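Local coordinates for hypothetical protein (Clostridium sporogenes ATCC 15579, PDB 4QRK) that is of unknown function but is a putative cell-adhesion protein with a right-handed beta-helix fold, related to the C-terminal domain of LiaF, at residues A[137-140]-A[141-145]; A[185-188]-A[189-193]. All coordinates share one frame; numbering follows the deposited sequence.

Contact 1. Residues A[137-140]-A[141-145]; sequences LDIS and GNYKN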
# COMPACT_ATOMS: atom_id res chain seq x y z
N LEU A 137 1.95 3.68 6.10
CA LEU A 137 0.85 4.06 5.25
C LEU A 137 0.05 5.17 5.84
O LEU A 137 -0.37 5.09 7.02
CB LEU A 137 -0.14 2.90 5.10
CG LEU A 137 0.14 1.67 4.31
CD1 LEU A 137 -0.99 0.69 4.53
CD2 LEU A 137 0.22 2.09 2.86
N ASP A 138 -0.15 6.21 5.05
CA ASP A 138 -1.02 7.30 5.42
C ASP A 138 -2.30 7.07 4.67
O ASP A 138 -2.38 7.23 3.45
CB ASP A 138 -0.42 8.66 5.08
CG ASP A 138 -1.25 9.80 5.62
OD1 ASP A 138 -2.49 9.63 5.79
OD2 ASP A 138 -0.65 10.88 5.87
N ILE A 139 -3.31 6.66 5.40
CA ILE A 139 -4.64 6.54 4.83
C ILE A 139 -5.58 7.40 5.64
O ILE A 139 -6.64 6.97 6.06
CB ILE A 139 -5.13 5.08 4.76
CG1 ILE A 139 -4.84 4.37 6.05
CG2 ILE A 139 -4.39 4.32 3.70
CD1 ILE A 139 -5.61 3.04 6.18
N SER A 140 -5.20 8.66 5.81
CA SER A 140 -5.92 9.59 6.68
C SER A 140 -6.80 10.57 5.87
O SER A 140 -7.20 11.60 6.36
CB SER A 140 -4.92 10.35 7.58
OG SER A 140 -4.10 11.26 6.82
N GLY A 141 -7.11 10.22 4.65
CA GLY A 141 -7.99 11.04 3.84
C GLY A 141 -9.46 11.06 4.32
O GLY A 141 -9.93 10.20 5.09
N ASN A 142 -10.17 12.07 3.85
CA ASN A 142 -11.60 12.19 4.07
C ASN A 142 -12.31 11.44 2.94
O ASN A 142 -12.83 12.03 2.00
CB ASN A 142 -11.97 13.67 4.09
CG ASN A 142 -13.44 13.89 4.38
OD1 ASN A 142 -14.14 14.56 3.63
ND2 ASN A 142 -13.91 13.30 5.47
N TYR A 143 -12.23 10.12 2.99
CA TYR A 143 -12.76 9.28 1.92
C TYR A 143 -14.30 9.44 1.82
O TYR A 143 -14.99 9.61 2.82
CB TYR A 143 -12.30 7.82 2.10
CG TYR A 143 -10.77 7.74 2.17
CD1 TYR A 143 -9.99 8.07 1.07
CD2 TYR A 143 -10.13 7.40 3.35
CE1 TYR A 143 -8.59 8.03 1.15
CE2 TYR A 143 -8.77 7.35 3.44
CZ TYR A 143 -8.00 7.67 2.34
OH TYR A 143 -6.63 7.62 2.49
N LYS A 144 -14.81 9.43 0.59
CA LYS A 144 -16.21 9.70 0.33
C LYS A 144 -17.01 8.43 0.09
O LYS A 144 -18.11 8.45 -0.43
CB LYS A 144 -16.34 10.66 -0.86
CG LYS A 144 -15.84 12.09 -0.54
CD LYS A 144 -16.44 12.64 0.79
CE LYS A 144 -16.05 14.10 1.05
NZ LYS A 144 -14.57 14.30 1.13
N ASN A 145 -16.46 7.31 0.52
CA ASN A 145 -17.16 6.05 0.45
C ASN A 145 -16.49 5.18 1.49
O ASN A 145 -15.48 5.57 2.09
CB ASN A 145 -16.94 5.48 -0.91
CG ASN A 145 -15.55 5.73 -1.38
OD1 ASN A 145 -15.31 6.61 -2.21
ND2 ASN A 145 -14.59 5.00 -0.81
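The phenol of Tyr143 reaches back along the chain to Ile139, at the point where strand 134-138 of the right-handed beta-helix gives way to the loop leading to strand 147-153. The two side chains cross at about a right angle. Ile139 meets the ring at its edge, chiefly through its backbone: its O lies 3.4 Å from Tyr143 CE2, and its CA lies 3.3 Å from Tyr143 OH. CB of Ile139 also touches Tyr143 OH, while the end of its side chain leads off to Leu162 and Val160, as suits a buried apolar residue just past the strand end. Tyrosine fits here because its ring is buried while its hydroxyl bonds to Leu118 O and receives a weak bond from Gly141 N. Gly141, having no side chain, lets the ring lie close, its C 3.8 Å above the ring plane of Tyr143. Where the strand ends, Asp138 forms an Asx turn: Ser140 N lies 2.9 Å from Asp138 OD1, while OD2 pairs with Lys220. With OG between the backbone N and the carbonyl carbon (chi1 69°), Ser140 turns its hydroxyl to the same carboxylate, and Ser140 OG donates to Asp138 OD1, on the syn lone pair, at 2.5 Å.

Contact 2. Residues A[185-188]-A[189-193]; sequences IVEG and ENIYK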
# COMPACT_ATOMS: atom_id res chain seq x y z
N ILE A 185 -10.19 3.94 20.97
CA ILE A 185 -11.05 3.19 21.89
C ILE A 185 -10.72 1.73 21.76
O ILE A 185 -10.57 1.23 20.66
CB ILE A 185 -12.53 3.45 21.53
CG1 ILE A 185 -12.88 4.92 21.76
CG2 ILE A 185 -13.47 2.56 22.34
CD1 ILE A 185 -14.03 5.40 20.93
N VAL A 186 -10.58 1.03 22.89
CA VAL A 186 -10.25 -0.39 22.88
C VAL A 186 -11.53 -1.17 23.05
O VAL A 186 -12.27 -0.94 23.96
CB VAL A 186 -9.26 -0.72 23.99
CG1 VAL A 186 -8.90 -2.17 23.98
CG2 VAL A 186 -8.00 0.12 23.79
N GLU A 187 -11.81 -2.06 22.12
CA GLU A 187 -13.00 -2.87 22.19
C GLU A 187 -12.54 -4.31 22.29
O GLU A 187 -11.91 -4.84 21.36
CB GLU A 187 -13.86 -2.67 20.93
CG GLU A 187 -15.13 -3.49 20.91
CD GLU A 187 -15.77 -3.57 19.53
OE1 GLU A 187 -16.07 -2.50 18.95
OE2 GLU A 187 -15.97 -4.71 19.03
N GLY A 188 -12.84 -4.92 23.41
CA GLY A 188 -12.56 -6.33 23.60
C GLY A 188 -11.24 -6.81 23.01
O GLY A 188 -10.16 -6.33 23.35
N GLU A 189 -11.38 -7.75 22.08
CA GLU A 189 -10.26 -8.55 21.63
C GLU A 189 -9.72 -8.10 20.26
O GLU A 189 -10.18 -8.50 19.17
CB GLU A 189 -10.65 -10.03 21.61
CG GLU A 189 -11.29 -10.53 22.92
CD GLU A 189 -12.40 -11.54 22.69
OE1 GLU A 189 -13.44 -11.16 22.12
OE2 GLU A 189 -12.22 -12.72 23.08
N ASN A 190 -8.73 -7.22 20.36
CA ASN A 190 -7.90 -6.87 19.22
C ASN A 190 -8.60 -5.86 18.31
O ASN A 190 -8.14 -5.62 17.20
CB ASN A 190 -7.51 -8.13 18.42
CG ASN A 190 -6.71 -9.11 19.25
OD1 ASN A 190 -5.67 -8.75 19.82
ND2 ASN A 190 -7.17 -10.35 19.33
N ILE A 191 -9.70 -5.27 18.81
CA ILE A 191 -10.43 -4.24 18.05
C ILE A 191 -10.21 -2.84 18.61
O ILE A 191 -10.36 -2.60 19.82
CB ILE A 191 -11.94 -4.48 18.08
CG1 ILE A 191 -12.28 -5.93 17.71
CG2 ILE A 191 -12.65 -3.45 17.18
CD1 ILE A 191 -11.81 -6.31 16.36
N TYR A 192 -9.91 -1.92 17.71
CA TYR A 192 -9.66 -0.51 18.02
C TYR A 192 -10.50 0.38 17.14
O TYR A 192 -10.64 0.11 15.94
CB TYR A 192 -8.19 -0.18 17.77
CG TYR A 192 -7.28 -1.05 18.57
CD1 TYR A 192 -6.96 -2.32 18.13
CD2 TYR A 192 -6.77 -0.61 19.77
CE1 TYR A 192 -6.14 -3.14 18.86
CE2 TYR A 192 -5.96 -1.41 20.52
CZ TYR A 192 -5.64 -2.69 20.07
OH TYR A 192 -4.82 -3.51 20.80
N LYS A 193 -11.05 1.44 17.71
CA LYS A 193 -11.89 2.35 16.93
C LYS A 193 -11.62 3.78 17.32
O LYS A 193 -11.14 4.04 18.42
CB LYS A 193 -13.37 2.09 17.22
CG LYS A 193 -13.84 0.69 16.97
CD LYS A 193 -15.22 0.45 17.59
CE LYS A 193 -15.13 0.36 19.11
NZ LYS A 193 -16.36 -0.21 19.76
O HOH W 1 -8.72 -4.34 21.88
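Glu187 and Lys193 meet on the face of the two strands that also carries Ile185 and Ile191, the more tightly packed side of the contact. Lys193 NZ and Glu187 OE1 form a salt bridge, modelled at 2.4 Å, a length too short to be taken literally. The glutamate leaves the backbone with CG anti to N (chi1 -180°) and stays extended, whereas the bend at chi3 (-73°) turns the end of the lysine back toward the neighbouring strand. Beside this pair, Glu187 and Ile191 run side by side, with Glu187 CB 3.9 Å from Ile191 CB, and CG2 of Ile191 touches the carboxylate carbon CD of Glu187. Long, flexible chains with charged ends suit such a surface, since their methylenes cover the strands while their tips pair.

The arrangement is a beta hairpin, with strand 191-193 bonded on its far side to strand 167-174 and strand 185-187 at the sheet's margin. Glu187 and Ile191 form an antiparallel hydrogen-bonded pair, Glu187 N giving Ile191 O a nearly straight bond of 2.8 Å (167°), though the return bond is weak. Ile185 and Lys193 form the other such pair.

The face of Val186 and Tyr192 is looser. Val186 CG2 comes no nearer than 4.1 Å to Tyr192 CE2, approaching the ring obliquely. At the turn Gly188 has a positive phi, readily adopted without a side chain, and Glu189 is poorly ordered. A water lies over one face of the Tyr192 ring, toward its rim, 2.9 Å from Gly188 O and 3.2 Å from Ile191 O.

Both contacts are local and lie in the LiaF-like part of the chain, yet they share no strand: contact 1 leaves strand 134-138, inside one sheet of the beta-helix, while contact 2 is a hairpin at the margin of the other. Their centres are about 20 Å apart and they do not touch. Contact 1 is partly buried, so an aromatic ring and an isoleucine fill it, and side-chain oxygens bond to backbone groups where the chain leaves its strand. Contact 2 is a surface contact without a buried residue; regular cross-strand backbone bonds hold it, supplemented by a charge pair and a water at the turn.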